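DUF655 domain-containing protein (Archaeoglobus fulgidus, PDB 2I5H) is of unknown function but probably carries a helix-hairpin-helix element of a kind common in DNA-binding proteins, so it may bind nucleic acid. Local coordinates at residues Tyr29-Asp34 with Leu55-Ile60; Arg51-Leu56 with Tyr104-Ile109; Gln133-Pro138 with Lys143-Ile148. All coordinates share one frame; numbering follows the deposited sequence.

The three contacts are spread along an elongated chain, from the sheet into the helices. Interactions 1 and 2 both draw on strand 55-60, overlap in sequence at L55 and L56, and have centres about 18 Å apart; the first ties a loop to the sheet, the second packs the hairpin loop just before that strand, through F53, against helix 96-111, and its centre lies about 3 Å from the centre of the chain. Interaction 3 follows both in sequence, its centre about 23 Å from that of interaction 2 and about 38 Å from that of interaction 1, on the opposite side of the chain's centre from interaction 1. Interaction 2 thus joins sheet to helices, while interaction 3 builds a helical element at some distance from the sheet.

Interaction 1 (Tyr29-Asp34 with Leu55-Ile60); sequences YGHPDD and LLEVSI
The imidazole edge of H31 meets the carboxylate of E57, the side chains coming from opposite directions, and the imidazole atom NE2 makes the contact. It donates a forked hydrogen bond to the carboxylate: the stronger branch runs from H31 NE2 to E57 OE1 at 2.9 Å, bent to 146° at the proton, and the branch from H31 NE2 to E57 OE2 is weak at 3.2 Å. E57 OE1 lies nearly in the imidazole plane, at the ring edge, yet the nitrogen approaches that oxygen from above the carboxylate plane. The two flat groups are accordingly twisted by 45° rather than coplanar.

What positions the carboxylate is the sheet. E57 sends CG anti to its backbone N (chi1 -178°) and continues extended, which carries the acid out toward the loop. There Q46 of neighbouring strand 44-49 hydrogen-bonds to OE1, while R87 of strand 82-88 forms a salt bridge with OE2, so each oxygen has a partner besides the histidine and the rotation of the group is restricted.

On the loop side, H31 rests on L44 and Q46. H31 also opens a type I turn, closed by D34 N to H31 O at 3.0 Å. The NE2-carboxylate pair is a histidine-carboxylate hydrogen bond, tying the connection between strands 20-27 and 44-49 to strand 55-60 of the antiparallel sheet.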
# COMPACT_ATOMS: atom_id res chain seq x y z
N TYR A 29 23.21 -2.65 7.69
CA TYR A 29 24.20 -1.56 7.69
C TYR A 29 23.77 -0.34 6.89
O TYR A 29 24.61 0.46 6.46
CB TYR A 29 25.55 -2.06 7.15
CG TYR A 29 26.48 -2.57 8.23
CD1 TYR A 29 26.95 -3.88 8.21
CD2 TYR A 29 26.87 -1.74 9.28
CE1 TYR A 29 27.78 -4.36 9.22
CE2 TYR A 29 27.70 -2.21 10.30
CZ TYR A 29 28.15 -3.52 10.26
OH TYR A 29 28.92 -4.01 11.29
N GLY A 30 22.47 -0.20 6.68
CA GLY A 30 21.97 0.94 5.92
C GLY A 30 22.21 0.86 4.43
O GLY A 30 22.45 -0.22 3.88
N HIS A 31 22.15 2.00 3.75
CA HIS A 31 22.34 2.02 2.31
C HIS A 31 23.75 1.64 1.88
O HIS A 31 24.73 2.14 2.42
CB HIS A 31 21.97 3.40 1.76
CG HIS A 31 20.51 3.70 1.86
ND1 HIS A 31 19.56 3.03 1.11
CD2 HIS A 31 19.82 4.56 2.65
CE1 HIS A 31 18.36 3.47 1.44
NE2 HIS A 31 18.49 4.39 2.37
N PRO A 32 23.86 0.74 0.90
CA PRO A 32 25.17 0.30 0.42
C PRO A 32 26.11 1.41 -0.05
O PRO A 32 27.33 1.25 0.00
CB PRO A 32 24.82 -0.70 -0.69
CG PRO A 32 23.44 -0.30 -1.12
CD PRO A 32 22.77 0.08 0.16
N ASP A 33 25.55 2.52 -0.50
CA ASP A 33 26.38 3.63 -0.98
C ASP A 33 26.72 4.66 0.10
O ASP A 33 27.35 5.68 -0.20
CB ASP A 33 25.69 4.33 -2.16
CG ASP A 33 25.55 3.44 -3.37
OD1 ASP A 33 26.57 2.88 -3.83
OD2 ASP A 33 24.41 3.29 -3.87
N ASP A 34 26.32 4.39 1.34
CA ASP A 34 26.59 5.30 2.46
C ASP A 34 28.07 5.66 2.46
O ASP A 34 28.93 4.78 2.46
CB ASP A 34 26.23 4.61 3.78
CG ASP A 34 26.03 5.59 4.93
OD1 ASP A 34 26.86 6.51 5.09
OD2 ASP A 34 25.06 5.42 5.69
N LEU A 55 5.19 5.98 2.56
CA LEU A 55 6.49 5.32 2.49
C LEU A 55 7.43 6.02 3.45
O LEU A 55 7.60 7.24 3.40
CB LEU A 55 7.07 5.40 1.07
CG LEU A 55 6.24 4.78 -0.06
CD1 LEU A 55 7.02 4.93 -1.37
CD2 LEU A 55 5.96 3.32 0.22
N LEU A 56 8.06 5.23 4.33
CA LEU A 56 8.96 5.79 5.32
C LEU A 56 10.26 5.02 5.46
O LEU A 56 10.32 3.81 5.22
CB LEU A 56 8.28 5.79 6.71
CG LEU A 56 6.96 6.55 6.89
CD1 LEU A 56 6.30 6.18 8.22
CD2 LEU A 56 7.24 8.04 6.84
N GLU A 57 11.31 5.73 5.84
CA GLU A 57 12.59 5.10 6.10
C GLU A 57 12.74 5.29 7.61
O GLU A 57 12.55 6.40 8.11
CB GLU A 57 13.72 5.80 5.35
CG GLU A 57 15.06 5.14 5.54
CD GLU A 57 16.02 5.41 4.39
OE1 GLU A 57 15.77 4.91 3.27
OE2 GLU A 57 17.00 6.13 4.61
N VAL A 58 13.03 4.21 8.32
CA VAL A 58 13.18 4.27 9.77
C VAL A 58 14.43 3.53 10.23
O VAL A 58 14.90 2.62 9.55
CB VAL A 58 11.98 3.58 10.47
CG1 VAL A 58 10.67 4.15 9.95
CG2 VAL A 58 12.02 2.08 10.20
N SER A 59 14.97 3.92 11.38
CA SER A 59 16.11 3.21 11.91
C SER A 59 15.52 2.07 12.76
O SER A 59 14.38 2.16 13.24
CB SER A 59 16.99 4.12 12.77
OG SER A 59 16.22 4.88 13.68
N ILE A 60 16.28 1.00 12.92
CA ILE A 60 15.82 -0.16 13.67
C ILE A 60 16.68 -0.32 14.93
O ILE A 60 17.87 -0.06 14.91
CB ILE A 60 15.91 -1.45 12.79
CG1 ILE A 60 14.98 -1.31 11.58
CG2 ILE A 60 15.55 -2.69 13.60
CD1 ILE A 60 13.51 -1.13 11.91

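Interaction 2 (Arg51-Leu56 with Tyr104-Ile109); sequences RNFTLL and YVIEHI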
# COMPACT_ATOMS: atom_id res chain seq x y z
N ARG A 51 -2.32 2.38 6.84
CA ARG A 51 -3.53 3.18 6.70
C ARG A 51 -3.59 3.97 5.39
O ARG A 51 -4.56 3.86 4.63
CB ARG A 51 -3.66 4.14 7.89
CG ARG A 51 -4.91 5.01 7.85
CD ARG A 51 -4.94 5.96 9.04
NE ARG A 51 -5.01 5.24 10.31
CZ ARG A 51 -6.05 4.52 10.71
NH1 ARG A 51 -7.14 4.43 9.95
NH2 ARG A 51 -6.02 3.90 11.88
N ASN A 52 -2.56 4.77 5.14
CA ASN A 52 -2.51 5.61 3.95
C ASN A 52 -1.38 5.25 2.99
O ASN A 52 -1.14 5.97 2.02
CB ASN A 52 -2.39 7.08 4.37
CG ASN A 52 -3.50 7.50 5.31
OD1 ASN A 52 -3.31 8.33 6.20
ND2 ASN A 52 -4.69 6.94 5.12
N PHE A 53 -0.70 4.15 3.27
CA PHE A 53 0.40 3.67 2.43
C PHE A 53 1.54 4.66 2.28
O PHE A 53 2.15 4.79 1.22
CB PHE A 53 -0.16 3.26 1.07
CG PHE A 53 -1.24 2.23 1.18
CD1 PHE A 53 -0.92 0.88 1.36
CD2 PHE A 53 -2.58 2.61 1.18
CE1 PHE A 53 -1.92 -0.07 1.56
CE2 PHE A 53 -3.59 1.66 1.38
CZ PHE A 53 -3.26 0.32 1.57
N THR A 54 1.84 5.34 3.38
CA THR A 54 2.93 6.31 3.42
C THR A 54 4.25 5.54 3.39
O THR A 54 4.40 4.55 4.10
CB THR A 54 2.87 7.12 4.73
OG1 THR A 54 1.57 7.70 4.86
CG2 THR A 54 3.93 8.23 4.71
N LEU A 55 5.19 5.98 2.56
CA LEU A 55 6.49 5.32 2.49
C LEU A 55 7.43 6.02 3.45
O LEU A 55 7.60 7.24 3.40
CB LEU A 55 7.07 5.40 1.07
CG LEU A 55 6.24 4.78 -0.06
CD1 LEU A 55 7.02 4.93 -1.37
CD2 LEU A 55 5.96 3.32 0.22
N LEU A 56 8.06 5.23 4.33
CA LEU A 56 8.96 5.79 5.32
C LEU A 56 10.26 5.02 5.46
O LEU A 56 10.32 3.81 5.22
CB LEU A 56 8.28 5.79 6.71
CG LEU A 56 6.96 6.55 6.89
CD1 LEU A 56 6.30 6.18 8.22
CD2 LEU A 56 7.24 8.04 6.84
N TYR A 104 3.34 -6.67 -3.32
CA TYR A 104 2.98 -7.83 -2.51
C TYR A 104 2.59 -7.44 -1.10
O TYR A 104 1.66 -8.01 -0.52
CB TYR A 104 4.15 -8.82 -2.45
CG TYR A 104 4.49 -9.42 -3.79
CD1 TYR A 104 3.64 -10.34 -4.39
CD2 TYR A 104 5.63 -9.03 -4.48
CE1 TYR A 104 3.92 -10.87 -5.65
CE2 TYR A 104 5.92 -9.54 -5.74
CZ TYR A 104 5.06 -10.46 -6.32
OH TYR A 104 5.35 -10.96 -7.57
N VAL A 105 3.29 -6.46 -0.54
CA VAL A 105 3.00 -5.99 0.81
C VAL A 105 1.68 -5.21 0.84
O VAL A 105 0.88 -5.39 1.76
CB VAL A 105 4.17 -5.12 1.34
CG1 VAL A 105 3.84 -4.56 2.71
CG2 VAL A 105 5.44 -5.98 1.43
N ILE A 106 1.45 -4.37 -0.16
CA ILE A 106 0.20 -3.61 -0.21
C ILE A 106 -0.97 -4.59 -0.30
O ILE A 106 -2.00 -4.41 0.35
CB ILE A 106 0.16 -2.66 -1.42
CG1 ILE A 106 1.15 -1.51 -1.20
CG2 ILE A 106 -1.25 -2.11 -1.62
CD1 ILE A 106 1.25 -0.54 -2.36
N GLU A 107 -0.81 -5.64 -1.11
CA GLU A 107 -1.85 -6.64 -1.28
C GLU A 107 -2.15 -7.30 0.07
O GLU A 107 -3.30 -7.55 0.41
CB GLU A 107 -1.41 -7.69 -2.29
CG GLU A 107 -2.47 -8.73 -2.64
CD GLU A 107 -1.97 -9.74 -3.64
OE1 GLU A 107 -1.00 -10.46 -3.32
OE2 GLU A 107 -2.53 -9.81 -4.76
N HIS A 108 -1.09 -7.57 0.83
CA HIS A 108 -1.22 -8.18 2.14
C HIS A 108 -2.04 -7.28 3.05
O HIS A 108 -2.95 -7.72 3.74
CB HIS A 108 0.17 -8.40 2.75
CG HIS A 108 0.16 -9.06 4.09
ND1 HIS A 108 -0.12 -10.40 4.26
CD2 HIS A 108 0.40 -8.56 5.33
CE1 HIS A 108 -0.06 -10.70 5.54
NE2 HIS A 108 0.26 -9.60 6.21
N ILE A 109 -1.70 -5.99 3.03
CA ILE A 109 -2.38 -5.00 3.85
C ILE A 109 -3.88 -4.91 3.56
O ILE A 109 -4.70 -4.94 4.48
CB ILE A 109 -1.75 -3.60 3.66
CG1 ILE A 109 -0.30 -3.62 4.17
CG2 ILE A 109 -2.56 -2.54 4.40
CD1 ILE A 109 0.47 -2.35 3.87
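F53, in the connection of the beta hairpin formed by strands 44-49 and 55-60, packs against I106 and I109 on helix 96-111, where the sheet meets the helical part of the chain. The ring corner CE1 does most of the touching: F53 CE1 stands 3.8 Å from I106 CG2, and the same CE1 is likewise 3.8 Å from I109 CG2. Both methyls approach the ring obliquely. I109 adds a second branch, with its CD1 4.0 Å from F53 CE1, and I106 CG1 lies 4.1 Å from F53 CD1.

Each isoleucine holds CG2 anti to the backbone N, and their spacing of three residues in a regular helix puts both methyls beside one ring; the bond from I109 N to V105 O, at 2.9 Å, is part of that helix. This is packing of a hairpin loop against a helix: F53 has left-handed backbone torsions (phi 59°, psi 39°), and its CA approaches I106 CA to 7.7 Å. E18 also holds the loop, its two carboxylate oxygens accepting bonds from the backbone N atoms of R51 and N52. Replacing F53 by an alanine would probably open a gap between the loop and the helix, depriving both isoleucine CG2 methyls of their shared partner. I181 of helix 173-186 touches both F53 and I106, and V48 of strand 44-49 packs on F53 as well.

Interaction 3 (Gln133-Pro138 with Lys143-Ile148); sequences QLELLP and KMMWAI
The backbones come closest at L134 and M145, whose CA atoms are 5.8 Å apart, residues 133-136 having helical torsions and the bonds L136 N to Q133 O and L137 N to L134 O each spanning three residues, while 143-148 belongs to regular helix 142-154. L134 and I148 reach toward each other tip to tip, with L134 CD1 3.7 Å from I148 CG2. Nearer the backbones, L134 CB packs 4.1 Å from M145 CB. F120 of helix 114-121 also touches L134.

M145 turns toward E135 with CG between its backbone N and carbonyl carbon (chi1 66°), and the two side chains cross at a slant. Sulfur atom SD of M145 then sits a close 3.1 Å from E135 OE2. The carboxylate is fixed by polar partners: K142 forms a salt bridge with OE1, and H132 N hydrogen-bonds to OE2. A helical turn and helix 142-154, joined by the short connection 137-141 and packed through L134, M145 and I148, fit the helix-hairpin-helix motif, consistent with the family's helix-hairpin-helix relatives; in these such hairpins often bind DNA.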
# COMPACT_ATOMS: atom_id res chain seq x y z
N GLN A 133 -15.69 6.97 -10.32
CA GLN A 133 -14.57 6.57 -9.48
C GLN A 133 -13.98 5.20 -9.82
O GLN A 133 -12.77 5.02 -9.76
CB GLN A 133 -14.97 6.59 -8.00
CG GLN A 133 -15.26 7.97 -7.45
CD GLN A 133 -15.34 7.99 -5.94
OE1 GLN A 133 -16.06 7.20 -5.34
NE2 GLN A 133 -14.60 8.90 -5.32
N LEU A 134 -14.84 4.25 -10.17
CA LEU A 134 -14.37 2.91 -10.53
C LEU A 134 -13.37 2.98 -11.68
O LEU A 134 -12.50 2.12 -11.80
CB LEU A 134 -15.54 2.01 -10.93
CG LEU A 134 -16.52 1.64 -9.82
CD1 LEU A 134 -17.61 0.73 -10.38
CD2 LEU A 134 -15.78 0.96 -8.68
N GLU A 135 -13.52 3.99 -12.52
CA GLU A 135 -12.64 4.16 -13.66
C GLU A 135 -11.26 4.63 -13.22
O GLU A 135 -10.30 4.58 -13.99
CB GLU A 135 -13.24 5.14 -14.66
CG GLU A 135 -14.58 4.69 -15.22
CD GLU A 135 -15.19 5.70 -16.17
OE1 GLU A 135 -14.61 5.93 -17.25
OE2 GLU A 135 -16.24 6.28 -15.83
N LEU A 136 -11.16 5.11 -11.98
CA LEU A 136 -9.87 5.56 -11.46
C LEU A 136 -8.97 4.34 -11.26
O LEU A 136 -7.75 4.45 -11.25
CB LEU A 136 -10.06 6.30 -10.13
CG LEU A 136 -10.77 7.65 -10.19
CD1 LEU A 136 -10.99 8.18 -8.78
CD2 LEU A 136 -9.95 8.63 -11.02
N LEU A 137 -9.60 3.18 -11.10
CA LEU A 137 -8.87 1.94 -10.90
C LEU A 137 -8.24 1.46 -12.21
O LEU A 137 -8.95 1.18 -13.18
CB LEU A 137 -9.80 0.86 -10.36
CG LEU A 137 -10.51 1.19 -9.05
CD1 LEU A 137 -11.42 0.04 -8.66
CD2 LEU A 137 -9.48 1.45 -7.95
N PRO A 138 -6.90 1.37 -12.25
CA PRO A 138 -6.20 0.91 -13.45
C PRO A 138 -6.72 -0.46 -13.87
O PRO A 138 -6.68 -1.41 -13.09
CB PRO A 138 -4.74 0.87 -13.00
CG PRO A 138 -4.68 1.96 -11.98
CD PRO A 138 -5.95 1.74 -11.19
N LYS A 143 -16.84 -0.10 -19.84
CA LYS A 143 -17.52 -1.39 -19.85
C LYS A 143 -17.49 -2.06 -18.48
O LYS A 143 -18.52 -2.49 -17.97
CB LYS A 143 -16.88 -2.31 -20.89
CG LYS A 143 -17.61 -3.64 -21.05
CD LYS A 143 -16.94 -4.54 -22.08
CE LYS A 143 -15.56 -4.99 -21.63
NZ LYS A 143 -14.90 -5.87 -22.65
N MET A 144 -16.30 -2.13 -17.89
CA MET A 144 -16.14 -2.76 -16.59
C MET A 144 -16.88 -2.06 -15.46
O MET A 144 -17.49 -2.72 -14.61
CB MET A 144 -14.65 -2.87 -16.24
CG MET A 144 -14.37 -3.76 -15.04
SD MET A 144 -15.10 -5.40 -15.25
CE MET A 144 -14.06 -6.07 -16.56
N MET A 145 -16.84 -0.73 -15.43
CA MET A 145 -17.53 0.00 -14.38
C MET A 145 -19.02 -0.31 -14.38
O MET A 145 -19.61 -0.57 -13.34
CB MET A 145 -17.32 1.51 -14.54
CG MET A 145 -17.96 2.10 -15.78
SD MET A 145 -18.19 3.88 -15.66
CE MET A 145 -19.73 3.95 -14.76
N TRP A 146 -19.64 -0.28 -15.56
CA TRP A 146 -21.06 -0.57 -15.67
C TRP A 146 -21.34 -2.01 -15.27
O TRP A 146 -22.39 -2.31 -14.70
CB TRP A 146 -21.57 -0.29 -17.08
CG TRP A 146 -21.79 1.18 -17.34
CD1 TRP A 146 -21.12 1.97 -18.22
CD2 TRP A 146 -22.74 2.02 -16.68
NE1 TRP A 146 -21.59 3.26 -18.15
CE2 TRP A 146 -22.59 3.32 -17.22
CE3 TRP A 146 -23.71 1.81 -15.69
CZ2 TRP A 146 -23.37 4.40 -16.79
CZ3 TRP A 146 -24.49 2.89 -15.27
CH2 TRP A 146 -24.31 4.17 -15.82
N ALA A 147 -20.40 -2.90 -15.57
CA ALA A 147 -20.54 -4.30 -15.23
C ALA A 147 -20.55 -4.44 -13.71
O ALA A 147 -21.29 -5.24 -13.15
CB ALA A 147 -19.40 -5.11 -15.83
N ILE A 148 -19.72 -3.63 -13.06
CA ILE A 148 -19.61 -3.64 -11.60
C ILE A 148 -20.86 -3.03 -10.98
O ILE A 148 -21.38 -3.51 -9.97
CB ILE A 148 -18.38 -2.84 -11.12
CG1 ILE A 148 -17.10 -3.47 -11.69
CG2 ILE A 148 -18.32 -2.81 -9.60
CD1 ILE A 148 -15.84 -2.68 -11.39